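Side-chain contacts in glutathione S-transferase, N-terminal domain protein (PDB 4NAX), which binds oxidized glutathione disulfide, one molecule per subunit, and probably acts as a glutathione-dependent transferase: residues Arg11-Lys16 with Gln22-Pro27; Ile63-Asn68 with Ala73-Asn78; Ile93-Ala98 with Gln114-Leu119; Pro109-Gln114 with Met174-Ser179. All blocks are in the same frame, centred on the assembly; numbering follows the deposited sequence.

Contact 1 of 4, residues Arg11-Lys16 with Gln22-Pro27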
loop_
_atom_site.group_PDB
_atom_site.type_symbol
_atom_site.label_atom_id
_atom_site.label_comp_id
_atom_site.label_asym_id
_atom_site.label_seq_id
_atom_site.Cartn_x
_atom_site.Cartn_y
_atom_site.Cartn_z
ATOM N N ARG A 11 -8.865 25.208 10.124
ATOM C CA ARG A 11 -9.856 25.819 11.005
ATOM C C ARG A 11 -9.950 25.032 12.305
ATOM O O ARG A 11 -10.133 25.597 13.381
ATOM C CB ARG A 11 -11.234 25.873 10.331
ATOM C CG ARG A 11 -11.293 26.827 9.154
ATOM C CD ARG A 11 -12.617 26.721 8.424
ATOM N NE ARG A 11 -12.474 27.094 7.019
ATOM C CZ ARG A 11 -13.327 26.766 6.049
ATOM N NH1 ARG A 11 -14.396 26.010 6.301
ATOM N NH2 ARG A 11 -13.100 27.184 4.808
ATOM N N LYS A 12 -9.802 23.715 12.194
ATOM C CA LYS A 12 -9.925 22.846 13.344
ATOM C C LYS A 12 -8.601 22.648 14.088
ATOM O O LYS A 12 -8.596 22.528 15.316
ATOM C CB LYS A 12 -10.563 21.525 12.915
ATOM C CG LYS A 12 -10.872 20.572 14.044
ATOM C CD LYS A 12 -11.738 19.442 13.524
ATOM C CE LYS A 12 -12.046 18.420 14.598
ATOM N NZ LYS A 12 -13.026 18.934 15.584
ATOM N N TRP A 13 -7.493 22.641 13.348
ATOM C CA TRP A 13 -6.156 22.596 13.930
ATOM C C TRP A 13 -5.321 23.748 13.367
ATOM O O TRP A 13 -4.581 23.569 12.415
ATOM C CB TRP A 13 -5.486 21.273 13.612
ATOM C CG TRP A 13 -6.117 20.084 14.259
ATOM C CD1 TRP A 13 -5.886 19.611 15.508
ATOM C CD2 TRP A 13 -7.099 19.225 13.681
ATOM N NE1 TRP A 13 -6.660 18.500 15.747
ATOM C CE2 TRP A 13 -7.404 18.236 14.633
ATOM C CE3 TRP A 13 -7.722 19.170 12.439
ATOM C CZ2 TRP A 13 -8.327 17.233 14.390
ATOM C CZ3 TRP A 13 -8.610 18.153 12.188
ATOM C CH2 TRP A 13 -8.914 17.198 13.164
ATOM N N PRO A 14 -5.459 24.956 13.949
ATOM C CA PRO A 14 -4.710 26.085 13.408
ATOM C C PRO A 14 -3.202 25.885 13.463
ATOM O O PRO A 14 -2.692 25.277 14.389
ATOM C CB PRO A 14 -5.126 27.256 14.306
ATOM C CG PRO A 14 -6.427 26.856 14.897
ATOM C CD PRO A 14 -6.410 25.360 14.993
ATOM N N ALA A 15 -2.509 26.445 12.481
ATOM C CA ALA A 15 -1.072 26.420 12.438
ATOM C C ALA A 15 -0.490 27.570 13.267
ATOM O O ALA A 15 -0.708 28.741 12.952
ATOM C CB ALA A 15 -0.598 26.538 11.001
ATOM N N LYS A 16 0.244 27.235 14.324
ATOM C CA LYS A 16 1.077 28.191 15.067
ATOM C C LYS A 16 2.318 28.586 14.275
ATOM O O LYS A 16 2.879 29.669 14.485
ATOM C CB LYS A 16 1.496 27.610 16.429
ATOM C CG LYS A 16 0.318 27.221 17.300
ATOM C CD LYS A 16 0.704 26.889 18.728
ATOM C CE LYS A 16 -0.529 26.943 19.628
ATOM N NZ LYS A 16 -0.976 28.328 19.954
ATOM N N GLN A 22 2.671 20.690 8.332
ATOM C CA GLN A 22 1.642 20.379 9.314
ATOM C C GLN A 22 1.339 18.892 9.252
ATOM O O GLN A 22 1.058 18.353 8.183
ATOM C CB GLN A 22 0.363 21.185 9.025
ATOM C CG GLN A 22 0.588 22.695 8.926
ATOM C CD GLN A 22 0.879 23.334 10.263
ATOM O OE1 GLN A 22 0.069 23.243 11.193
ATOM N NE2 GLN A 22 2.014 23.988 10.375
ATOM N N LEU A 23 1.411 18.241 10.409
ATOM C CA LEU A 23 1.111 16.826 10.552
ATOM C C LEU A 23 -0.154 16.644 11.367
ATOM O O LEU A 23 -0.267 17.194 12.458
ATOM C CB LEU A 23 2.256 16.104 11.257
ATOM C CG LEU A 23 2.028 14.644 11.610
ATOM C CD1 LEU A 23 1.844 13.768 10.373
ATOM C CD2 LEU A 23 3.165 14.118 12.472
ATOM N N TYR A 24 -1.098 15.861 10.845
ATOM C CA TYR A 24 -2.371 15.578 11.523
ATOM C C TYR A 24 -2.391 14.082 11.770
ATOM O O TYR A 24 -2.513 13.298 10.832
ATOM C CB TYR A 24 -3.555 16.050 10.680
ATOM C CG TYR A 24 -3.393 17.476 10.171
ATOM C CD1 TYR A 24 -3.739 18.588 10.945
ATOM C CD2 TYR A 24 -2.847 17.716 8.920
ATOM C CE1 TYR A 24 -3.563 19.881 10.461
ATOM C CE2 TYR A 24 -2.693 19.001 8.429
ATOM C CZ TYR A 24 -3.026 20.081 9.206
ATOM O OH TYR A 24 -2.868 21.350 8.692
ATOM N N SER A 25 -2.194 13.667 13.023
ATOM C CA SER A 25 -1.870 12.293 13.286
ATOM C C SER A 25 -2.226 11.885 14.713
ATOM O O SER A 25 -2.867 12.630 15.454
ATOM C CB SER A 25 -0.373 12.061 12.960
ATOM O OG SER A 25 -0.034 10.673 12.915
ATOM N N LEU A 26 -1.810 10.676 15.060
ATOM C CA LEU A 26 -2.046 10.052 16.353
ATOM C C LEU A 26 -0.964 8.973 16.479
ATOM O O LEU A 26 -0.605 8.373 15.456
ATOM C CB LEU A 26 -3.448 9.445 16.379
ATOM C CG LEU A 26 -3.946 8.935 17.726
ATOM C CD1 LEU A 26 -4.135 10.089 18.696
ATOM C CD2 LEU A 26 -5.238 8.176 17.503
ATOM N N PRO A 27 -0.437 8.694 17.703
ATOM C CA PRO A 27 0.612 7.662 17.820
ATOM C C PRO A 27 -0.006 6.265 17.665
ATOM O O PRO A 27 -0.578 5.702 18.587
ATOM C CB PRO A 27 1.198 7.893 19.217
ATOM C CG PRO A 27 0.781 9.258 19.601
ATOM C CD PRO A 27 -0.555 9.474 18.944
HETATM O O HOH W 1 -2.673 23.331 10.476
#

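Contact 2 of 4, residues Ile63-Asn68 with Ala73-Asn78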
loop_
_atom_site.group_PDB
_atom_site.type_symbol
_atom_site.label_atom_id
_atom_site.label_comp_id
_atom_site.label_asym_id
_atom_site.label_seq_id
_atom_site.Cartn_x
_atom_site.Cartn_y
_atom_site.Cartn_z
ATOM N N ILE A 63 -11.707 15.536 6.929
ATOM C CA ILE A 63 -11.973 14.825 5.700
ATOM C C ILE A 63 -11.698 15.696 4.475
ATOM O O ILE A 63 -11.344 15.175 3.412
ATOM C CB ILE A 63 -13.403 14.248 5.710
ATOM C CG1 ILE A 63 -13.475 13.121 6.753
ATOM C CG2 ILE A 63 -13.841 13.721 4.349
ATOM C CD1 ILE A 63 -14.861 12.617 7.042
ATOM N N SER A 64 -11.859 17.019 4.610
ATOM C CA SER A 64 -11.597 17.938 3.497
ATOM C C SER A 64 -10.183 17.798 2.961
ATOM O O SER A 64 -9.928 18.088 1.795
ATOM C CB SER A 64 -11.869 19.393 3.878
ATOM O OG SER A 64 -10.922 19.931 4.786
ATOM N N LEU A 65 -9.257 17.371 3.813
ATOM C CA LEU A 65 -7.918 17.063 3.356
ATOM C C LEU A 65 -7.725 15.554 3.240
ATOM O O LEU A 65 -7.285 15.052 2.211
ATOM C CB LEU A 65 -6.893 17.669 4.287
ATOM C CG LEU A 65 -5.466 17.506 3.770
ATOM C CD1 LEU A 65 -4.601 18.665 4.169
ATOM C CD2 LEU A 65 -4.875 16.192 4.236
ATOM N N SER A 66 -8.093 14.821 4.282
ATOM C CA SER A 66 -7.816 13.396 4.341
ATOM C C SER A 66 -9.074 12.614 3.981
ATOM O O SER A 66 -9.886 12.271 4.840
ATOM C CB SER A 66 -7.297 13.072 5.729
ATOM O OG SER A 66 -6.718 11.793 5.710
ATOM N N ALA A 67 -9.254 12.382 2.675
ATOM C CA ALA A 67 -10.552 11.988 2.119
ATOM C C ALA A 67 -11.043 10.644 2.624
ATOM O O ALA A 67 -12.244 10.393 2.664
ATOM C CB ALA A 67 -10.514 11.957 0.590
ATOM N N ASN A 68 -10.120 9.763 2.988
ATOM C CA ASN A 68 -10.460 8.437 3.509
ATOM C C ASN A 68 -10.696 8.430 5.014
ATOM O O ASN A 68 -10.850 7.368 5.599
ATOM C CB ASN A 68 -9.364 7.476 3.063
ATOM C CG ASN A 68 -9.644 6.027 3.392
ATOM O OD1 ASN A 68 -10.745 5.511 3.189
ATOM N ND2 ASN A 68 -8.610 5.337 3.850
ATOM N N ALA A 73 -2.102 12.363 7.936
ATOM C CA ALA A 73 -2.233 13.262 6.786
ATOM C C ALA A 73 -1.299 14.429 7.044
ATOM O O ALA A 73 -0.974 14.737 8.198
ATOM C CB ALA A 73 -3.655 13.720 6.599
ATOM N N ILE A 74 -0.867 15.071 5.970
ATOM C CA ILE A 74 -0.032 16.256 6.063
ATOM C C ILE A 74 -0.560 17.390 5.192
ATOM O O ILE A 74 -1.291 17.172 4.222
ATOM C CB ILE A 74 1.443 15.987 5.695
ATOM C CG1 ILE A 74 1.600 15.523 4.238
ATOM C CG2 ILE A 74 2.056 14.981 6.663
ATOM C CD1 ILE A 74 3.010 15.598 3.700
ATOM N N LEU A 75 -0.131 18.596 5.543
ATOM C CA LEU A 75 -0.288 19.783 4.684
ATOM C C LEU A 75 1.058 20.487 4.714
ATOM O O LEU A 75 1.451 21.054 5.736
ATOM C CB LEU A 75 -1.408 20.674 5.179
ATOM C CG LEU A 75 -1.658 21.941 4.362
ATOM C CD1 LEU A 75 -1.953 21.642 2.904
ATOM C CD2 LEU A 75 -2.802 22.702 5.015
ATOM N N ASP A 76 1.805 20.385 3.617
ATOM C CA ASP A 76 3.146 20.971 3.545
ATOM C C ASP A 76 3.032 22.319 2.844
ATOM O O ASP A 76 2.749 22.355 1.642
ATOM C CB ASP A 76 4.081 20.086 2.747
ATOM C CG ASP A 76 5.521 20.562 2.760
ATOM O OD1 ASP A 76 5.783 21.599 3.397
ATOM O OD2 ASP A 76 6.381 19.913 2.148
ATOM N N PRO A 77 3.256 23.434 3.567
ATOM C CA PRO A 77 3.179 24.732 2.889
ATOM C C PRO A 77 4.247 24.871 1.798
ATOM O O PRO A 77 4.047 25.640 0.834
ATOM C CB PRO A 77 3.395 25.748 4.011
ATOM C CG PRO A 77 4.127 25.011 5.075
ATOM C CD PRO A 77 3.684 23.576 4.973
ATOM N N ASN A 78 5.363 24.171 1.975
ATOM C CA ASN A 78 6.497 24.223 1.056
ATOM C C ASN A 78 6.509 23.026 0.118
ATOM O O ASN A 78 7.504 22.329 -0.009
ATOM C CB ASN A 78 7.794 24.344 1.847
ATOM C CG ASN A 78 7.691 25.395 2.931
ATOM O OD1 ASN A 78 7.392 26.548 2.641
ATOM N ND2 ASN A 78 7.886 24.995 4.190
#

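Contact 3 of 4, residues Ile93-Ala98 with Gln114-Leu119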
loop_
_atom_site.group_PDB
_atom_site.type_symbol
_atom_site.label_atom_id
_atom_site.label_comp_id
_atom_site.label_asym_id
_atom_site.label_seq_id
_atom_site.Cartn_x
_atom_site.Cartn_y
_atom_site.Cartn_z
ATOM N N ILE A 93 3.111 9.564 1.951
ATOM C CA ILE A 93 3.821 10.589 2.703
ATOM C C ILE A 93 5.292 10.215 2.891
ATOM O O ILE A 93 6.152 11.078 2.748
ATOM C CB ILE A 93 3.117 10.863 4.042
ATOM C CG1 ILE A 93 1.701 11.424 3.805
ATOM C CG2 ILE A 93 3.952 11.813 4.890
ATOM C CD1 ILE A 93 0.800 11.340 5.030
ATOM N N LEU A 94 5.580 8.954 3.203
ATOM C CA LEU A 94 6.966 8.542 3.324
ATOM C C LEU A 94 7.737 8.780 2.037
ATOM O O LEU A 94 8.864 9.285 2.054
ATOM C CB LEU A 94 7.076 7.075 3.717
ATOM C CG LEU A 94 6.673 6.709 5.142
ATOM C CD1 LEU A 94 6.756 5.198 5.346
ATOM C CD2 LEU A 94 7.558 7.405 6.177
ATOM N N GLN A 95 7.161 8.389 0.909
ATOM C CA GLN A 95 7.844 8.573 -0.356
ATOM C C GLN A 95 8.019 10.066 -0.660
ATOM O O GLN A 95 9.095 10.497 -1.080
ATOM C CB GLN A 95 7.099 7.848 -1.476
ATOM C CG GLN A 95 7.792 7.976 -2.808
ATOM C CD GLN A 95 7.231 7.067 -3.889
ATOM O OE1 GLN A 95 6.305 6.292 -3.686
ATOM N NE2 GLN A 95 7.824 7.151 -5.049
ATOM N N TYR A 96 6.968 10.852 -0.456
ATOM C CA TYR A 96 7.046 12.300 -0.626
ATOM C C TYR A 96 8.198 12.916 0.204
ATOM O O TYR A 96 9.028 13.671 -0.310
ATOM C CB TYR A 96 5.725 12.965 -0.232
ATOM C CG TYR A 96 5.825 14.475 -0.185
ATOM C CD1 TYR A 96 6.026 15.210 -1.342
ATOM C CD2 TYR A 96 5.762 15.175 1.014
ATOM C CE1 TYR A 96 6.165 16.587 -1.308
ATOM C CE2 TYR A 96 5.880 16.552 1.050
ATOM C CZ TYR A 96 6.083 17.260 -0.117
ATOM O OH TYR A 96 6.181 18.634 -0.126
ATOM N N LEU A 97 8.249 12.569 1.487
ATOM C CA LEU A 97 9.267 13.131 2.360
ATOM C C LEU A 97 10.666 12.672 2.009
ATOM O O LEU A 97 11.613 13.450 2.126
ATOM C CB LEU A 97 8.963 12.820 3.826
ATOM C CG LEU A 97 7.726 13.502 4.388
ATOM C CD1 LEU A 97 7.456 12.998 5.801
ATOM C CD2 LEU A 97 7.844 15.019 4.395
ATOM N N ALA A 98 10.813 11.423 1.581
ATOM C CA ALA A 98 12.110 10.925 1.153
ATOM C C ALA A 98 12.600 11.676 -0.083
ATOM O O ALA A 98 13.784 12.017 -0.186
ATOM C CB ALA A 98 12.037 9.447 0.862
ATOM N N GLN A 114 13.704 -1.402 -5.387
ATOM C CA GLN A 114 13.634 -2.439 -4.349
ATOM C C GLN A 114 13.017 -1.875 -3.071
ATOM O O GLN A 114 12.245 -2.561 -2.385
ATOM C CB GLN A 114 15.006 -3.023 -4.013
ATOM C CG GLN A 114 15.732 -3.673 -5.179
ATOM C CD GLN A 114 14.909 -4.753 -5.865
ATOM O OE1 GLN A 114 14.389 -5.657 -5.210
ATOM N NE2 GLN A 114 14.779 -4.650 -7.170
ATOM N N THR A 115 13.333 -0.620 -2.754
ATOM C CA THR A 115 12.778 0.013 -1.562
ATOM C C THR A 115 11.264 0.200 -1.699
ATOM O O THR A 115 10.479 -0.098 -0.774
ATOM C CB THR A 115 13.466 1.353 -1.280
ATOM O OG1 THR A 115 14.876 1.134 -1.127
ATOM C CG2 THR A 115 12.936 1.954 -0.014
ATOM N N LEU A 116 10.836 0.681 -2.863
ATOM C CA LEU A 116 9.417 0.877 -3.121
ATOM C C LEU A 116 8.652 -0.449 -3.098
ATOM O O LEU A 116 7.530 -0.514 -2.639
ATOM C CB LEU A 116 9.187 1.635 -4.427
ATOM C CG LEU A 116 9.718 3.056 -4.478
ATOM C CD1 LEU A 116 9.504 3.681 -5.850
ATOM C CD2 LEU A 116 9.085 3.944 -3.421
ATOM N N GLN A 117 9.273 -1.507 -3.605
ATOM C CA GLN A 117 8.725 -2.844 -3.511
ATOM C C GLN A 117 8.427 -3.221 -2.060
ATOM O O GLN A 117 7.324 -3.657 -1.729
ATOM C CB GLN A 117 9.707 -3.835 -4.123
ATOM C CG GLN A 117 9.445 -5.296 -3.846
ATOM C CD GLN A 117 10.610 -6.098 -4.378
ATOM O OE1 GLN A 117 10.648 -6.473 -5.544
ATOM N NE2 GLN A 117 11.625 -6.254 -3.551
ATOM N N TRP A 118 9.414 -3.066 -1.180
ATOM C CA TRP A 118 9.187 -3.436 0.202
ATOM C C TRP A 118 8.196 -2.516 0.922
ATOM O O TRP A 118 7.446 -2.974 1.787
ATOM C CB TRP A 118 10.511 -3.567 0.943
ATOM C CG TRP A 118 11.282 -4.790 0.506
ATOM C CD1 TRP A 118 12.482 -4.812 -0.167
ATOM C CD2 TRP A 118 10.899 -6.161 0.673
ATOM N NE1 TRP A 118 12.861 -6.111 -0.409
ATOM C CE2 TRP A 118 11.905 -6.957 0.096
ATOM C CE3 TRP A 118 9.807 -6.795 1.253
ATOM C CZ2 TRP A 118 11.852 -8.362 0.126
ATOM C CZ3 TRP A 118 9.758 -8.167 1.286
ATOM C CH2 TRP A 118 10.774 -8.937 0.719
ATOM N N LEU A 119 8.165 -1.246 0.529
ATOM C CA LEU A 119 7.138 -0.331 1.012
ATOM C C LEU A 119 5.729 -0.797 0.631
ATOM O O LEU A 119 4.811 -0.776 1.447
ATOM C CB LEU A 119 7.415 1.084 0.499
ATOM C CG LEU A 119 6.401 2.147 0.904
ATOM C CD1 LEU A 119 6.339 2.327 2.412
ATOM C CD2 LEU A 119 6.715 3.467 0.193
#

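Contact 4 of 4, residues Pro109-Gln114 with Met174-Ser179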
loop_
_atom_site.group_PDB
_atom_site.type_symbol
_atom_site.label_atom_id
_atom_site.label_comp_id
_atom_site.label_asym_id
_atom_site.label_seq_id
_atom_site.Cartn_x
_atom_site.Cartn_y
_atom_site.Cartn_z
ATOM N N PRO A 109 18.935 3.833 -8.916
ATOM C CA PRO A 109 17.599 3.450 -9.363
ATOM C C PRO A 109 17.157 2.052 -8.946
ATOM O O PRO A 109 16.026 1.879 -8.494
ATOM C CB PRO A 109 17.683 3.597 -10.886
ATOM C CG PRO A 109 18.702 4.647 -11.097
ATOM C CD PRO A 109 19.720 4.447 -10.004
ATOM N N ALA A 110 18.025 1.061 -9.085
ATOM C CA ALA A 110 17.619 -0.294 -8.707
ATOM C C ALA A 110 17.244 -0.343 -7.237
ATOM O O ALA A 110 16.231 -0.950 -6.887
ATOM C CB ALA A 110 18.686 -1.330 -9.040
ATOM N N GLN A 111 18.031 0.304 -6.375
ATOM C CA GLN A 111 17.700 0.355 -4.951
ATOM C C GLN A 111 16.440 1.153 -4.641
ATOM O O GLN A 111 15.674 0.784 -3.743
ATOM C CB GLN A 111 18.871 0.879 -4.138
ATOM C CG GLN A 111 19.950 -0.178 -3.923
ATOM C CD GLN A 111 19.486 -1.240 -2.948
ATOM O OE1 GLN A 111 19.222 -0.930 -1.790
ATOM N NE2 GLN A 111 19.346 -2.472 -3.410
ATOM N N ARG A 112 16.215 2.220 -5.399
ATOM C CA ARG A 112 14.952 2.944 -5.306
ATOM C C ARG A 112 13.786 1.965 -5.478
ATOM O O ARG A 112 12.857 1.926 -4.668
ATOM C CB ARG A 112 14.879 4.052 -6.356
ATOM C CG ARG A 112 13.504 4.676 -6.538
ATOM C CD ARG A 112 13.501 5.687 -7.702
ATOM N NE ARG A 112 12.171 6.225 -7.935
ATOM C CZ ARG A 112 11.574 7.103 -7.126
ATOM N NH1 ARG A 112 12.215 7.598 -6.072
ATOM N NH2 ARG A 112 10.327 7.488 -7.354
ATOM N N TYR A 113 13.827 1.180 -6.549
ATOM C CA TYR A 113 12.704 0.292 -6.851
ATOM C C TYR A 113 12.588 -0.853 -5.850
ATOM O O TYR A 113 11.493 -1.218 -5.452
ATOM C CB TYR A 113 12.748 -0.188 -8.315
ATOM C CG TYR A 113 12.668 0.997 -9.262
ATOM C CD1 TYR A 113 11.585 1.850 -9.222
ATOM C CD2 TYR A 113 13.691 1.279 -10.158
ATOM C CE1 TYR A 113 11.518 2.973 -10.021
ATOM C CE2 TYR A 113 13.646 2.410 -10.957
ATOM C CZ TYR A 113 12.563 3.254 -10.885
ATOM O OH TYR A 113 12.554 4.393 -11.666
ATOM N N GLN A 114 13.704 -1.402 -5.387
ATOM C CA GLN A 114 13.634 -2.439 -4.349
ATOM C C GLN A 114 13.017 -1.875 -3.071
ATOM O O GLN A 114 12.245 -2.561 -2.385
ATOM C CB GLN A 114 15.006 -3.023 -4.013
ATOM C CG GLN A 114 15.732 -3.673 -5.179
ATOM C CD GLN A 114 14.909 -4.753 -5.865
ATOM O OE1 GLN A 114 14.389 -5.657 -5.210
ATOM N NE2 GLN A 114 14.779 -4.650 -7.170
ATOM N N MET A 174 15.980 -3.590 5.178
ATOM C CA MET A 174 15.266 -4.143 4.025
ATOM C C MET A 174 16.001 -3.932 2.704
ATOM O O MET A 174 16.073 -4.842 1.856
ATOM C CB MET A 174 13.860 -3.552 3.936
ATOM C CG MET A 174 12.945 -3.941 5.093
ATOM S SD MET A 174 12.702 -5.711 5.347
ATOM C CE MET A 174 11.809 -6.152 3.860
ATOM N N ALA A 175 16.518 -2.724 2.512
ATOM C CA ALA A 175 17.336 -2.393 1.356
ATOM C C ALA A 175 18.776 -2.180 1.829
ATOM O O ALA A 175 19.088 -2.401 2.996
ATOM C CB ALA A 175 16.788 -1.169 0.649
ATOM N N GLU A 176 19.670 -1.797 0.919
ATOM C CA GLU A 176 21.092 -1.696 1.265
ATOM C C GLU A 176 21.396 -0.637 2.309
ATOM O O GLU A 176 22.360 -0.778 3.070
ATOM C CB GLU A 176 21.948 -1.503 0.006
ATOM C CG GLU A 176 21.967 -2.776 -0.849
ATOM C CD GLU A 176 22.646 -2.650 -2.201
ATOM O OE1 GLU A 176 22.955 -1.521 -2.628
ATOM O OE2 GLU A 176 22.852 -3.699 -2.857
ATOM N N GLU A 177 20.573 0.406 2.346
ATOM C CA GLU A 177 20.630 1.408 3.403
ATOM C C GLU A 177 19.288 1.479 4.120
ATOM O O GLU A 177 18.234 1.212 3.524
ATOM C CB GLU A 177 20.962 2.796 2.840
ATOM C CG GLU A 177 22.373 2.948 2.292
ATOM C CD GLU A 177 22.531 2.356 0.904
ATOM O OE1 GLU A 177 23.492 1.591 0.699
ATOM O OE2 GLU A 177 21.691 2.642 0.023
ATOM N N TYR A 178 19.330 1.848 5.398
ATOM C CA TYR A 178 18.134 2.179 6.159
ATOM C C TYR A 178 17.245 3.083 5.317
ATOM O O TYR A 178 17.718 4.021 4.674
ATOM C CB TYR A 178 18.538 2.878 7.453
ATOM C CG TYR A 178 17.403 3.338 8.357
ATOM C CD1 TYR A 178 16.511 2.434 8.900
ATOM C CD2 TYR A 178 17.270 4.678 8.701
ATOM C CE1 TYR A 178 15.513 2.842 9.774
ATOM C CE2 TYR A 178 16.285 5.102 9.564
ATOM C CZ TYR A 178 15.395 4.185 10.102
ATOM O OH TYR A 178 14.414 4.583 10.992
ATOM N N SER A 179 15.949 2.795 5.291
ATOM C CA SER A 179 15.067 3.479 4.350
ATOM C C SER A 179 13.650 3.579 4.868
ATOM O O SER A 179 13.285 3.022 5.917
ATOM C CB SER A 179 15.023 2.703 3.030
ATOM O OG SER A 179 14.202 1.535 3.139
HETATM O O HOH W 2 19.180 1.397 -0.288
#

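Contact 1 of 4, residues Arg11-Lys16 with Gln22-Pro27
Trp13 and Tyr24 meet obliquely: CB of Trp13 comes up to the edge of the phenol ring, in its plane, 3.9 Å from CE1 of Tyr24, so the indole is not stacked on the phenol. The indole is anchored by NE1, bonded to the carbonyl oxygen of Lys49. Two residues further on, the approach changes to methyl over amide. Ala15 CB lies above the flat face of the Gln22 amide, 3.4 Å from Gln22 OE1 and 3.6 Å from Gln22 CD. Gln22 reaches this position through a chain bent at chi2 (-72°), which turns the amide up beneath the alanine. A water sits between the two meetings and ties them together: it donates to Trp13 O and to Gln22 OE1 (2.8 Å) and accepts from Tyr24 OH (2.7 Å). OE1 also bonds His48 NE2, while Gln22 NE2 is held by Arg20 O and Glu46 OE1, which leaves the amide little freedom to flip. An alanine in place of Gln22 would probably leave the water short of one acceptor, deprive His48 and Glu46 of a partner and open a gap under Ala15. Phe62 of helix 60-65 touches both aromatic side chains. Residues 11-16 are thus laid against 21-25, an inner strand of the mixed sheet with order 2-1-3-4, the sheet of the thioredoxin-like domain of glutathione transferases.

Contact 2 of 4, residues Ile63-Asn68 with Ala73-Asn78
Leu65 straddles a backbone carbonyl: its two methyls lie almost equally near Ile74 O, CD1 at 3.6 Å and CD2 at 3.7 Å, and the side chain adopts an uncommon chi2 of 147°, far from a staggered value. With CG anti to the backbone N (chi1 -174°), the isobutyl group reaches from residues 63-68 and forks over the strand. One branch, CD2, rests 3.6 Å from Ala73 CB; the other, CD1, lies 3.9 Å from Leu75 CB, the two leucines crossing at a slant. Ala73 and Leu75, two apart on the strand, are therefore bridged by one side chain. Ser66 adds the flank of its hydroxymethyl group, with OG 3.7 Å from Ala73 CB, a van der Waals touch; the hydroxyl's polar partner is Lys70 O, and the bound glutathione disulfide is about 7 Å from this side chain. Ile74 turns its side chain from Leu65 and packs on Ile93 and Tyr96 of helix 90-101. At the end of the strand, Asp76 OD1 accepts from Asn78 N at 3.0 Å, forming an Asx turn in which the donor stands well above the carboxylate plane; OD2 takes a salt bridge from Lys100 and a hydrogen bond with Tyr96 OH. A strand with helices packed on both faces is the layered alpha/beta/alpha architecture of the thioredoxin fold.

Contact 3 of 4, residues Ile93-Ala98 with Gln114-Leu119
Gln95 and Leu116 cross at about a right angle, with the methyl CD2 of Leu116 poised over the face of the glutamine amide. That methyl is nearly equidistant from the amide atoms, 3.6 Å from Gln95 OE1 and 3.8 Å from Gln95 NE2, and CD1 of Leu116 adds a contact at 3.9 Å to Gln95 NE2. The glutamine presents its amide there by being fully stretched: CG is anti to the backbone N (chi1 -178°) and the chain continues extended (chi2 169°). The branches of Leu116 reach across to the amide although the residue's CB does not head straight for the other helix.

Beside this pair, Leu94 and Leu119 meet methyl to methyl, CD1 to CD1 at 4.1 Å. They differ in the first torsion: CG lies beside the backbone N in Leu94 but anti to it in Leu119 (chi1 179°), and the chains pass at a slant. Ala184 of helix 180-193 packs against both leucines. Gln95 OE1 bonds Gln95 NE2 of the second subunit, while NE2 bonds Glu99 OE2 one turn on in the same helix. A leucine here would probably cost the dimer its Gln95-to-Gln95 bond and take one of several partners from Glu99, leaving Leu116 CD2 without the flat amide it rests on. Chemically, between residues 93-98 and 114-119 the touch is van der Waals only, while the one polar group in the touching set, the Gln95 amide, also bonds across the dimer interface, so intrachain packing and subunit pairing meet in a single amide.

Contact 4 of 4, residues Pro109-Gln114 with Met174-Ser179
Gln111 meets Glu176 and Ala175 of the loop with its amide: the oxygen is gripped and the flat side is stacked. The tight part begins at OE1, which accepts from Glu176 N at 2.9 Å in a nearly straight bond (165° at the hydrogen). The donor does not lie in the carbonyl plane but is tilted 27° from it. Ala175 CB closes in on the same oxygen at 3.5 Å, and Glu176 CB is nearer still, at 3.3 Å from OE1. The carboxylate of Glu176, although this residue is exposed, belongs to the tight part too: it lies over the amide of Gln111, the planes 12° apart, with Glu176 CD 3.5 Å from Gln111 NE2, a stack of flat groups and not a hydrogen bond. To reach the loop, the glutamine chain folds at its second torsion, so that the amide is brought round to face Glu176 rather than running straight out from the helix. Ala175 is buried and rests on Thr115 one turn later in helix 109-137.

The loose side is filled by water. One molecule donates to Gln111 OE1 at 2.8 Å and accepts from Glu177 N at 3.1 Å, so OE1 receives two hydrogen bonds.

The loop gripped in this way leads directly into helix 180-193. Ser179 is its N-cap, with OG bonded to Ala181 N, while Asp182 accepts from Ser179 N and also from Met174 N. The run from Ser179 to Asp182 resembles the N-capping box recognised in the all-helical C-terminal domain of glutathione transferases.

Contacts 1, 2 and 3 follow one another along the chain, whereas the segments of contacts 3 and 4 alternate. Contacts 1 and 2, with centres about 10 Å apart, share the N-terminal sheet: strands 21-25 and 73-76 are neighbours, joined by Tyr24 N to Ala73 O. Contact 3 lies about 18 Å from contact 2, centre to centre, and is linked to it by Asp76 and Tyr96; it joins the thioredoxin-like domain to helix 109-137. That long helix also carries contact 4, about 9 Å on between centres, and Gln114 belongs to both. The series runs from the sheet through the domain junction to the helical domain, and contacts 2, 3 and 4, unlike contact 1, touch the second subunit.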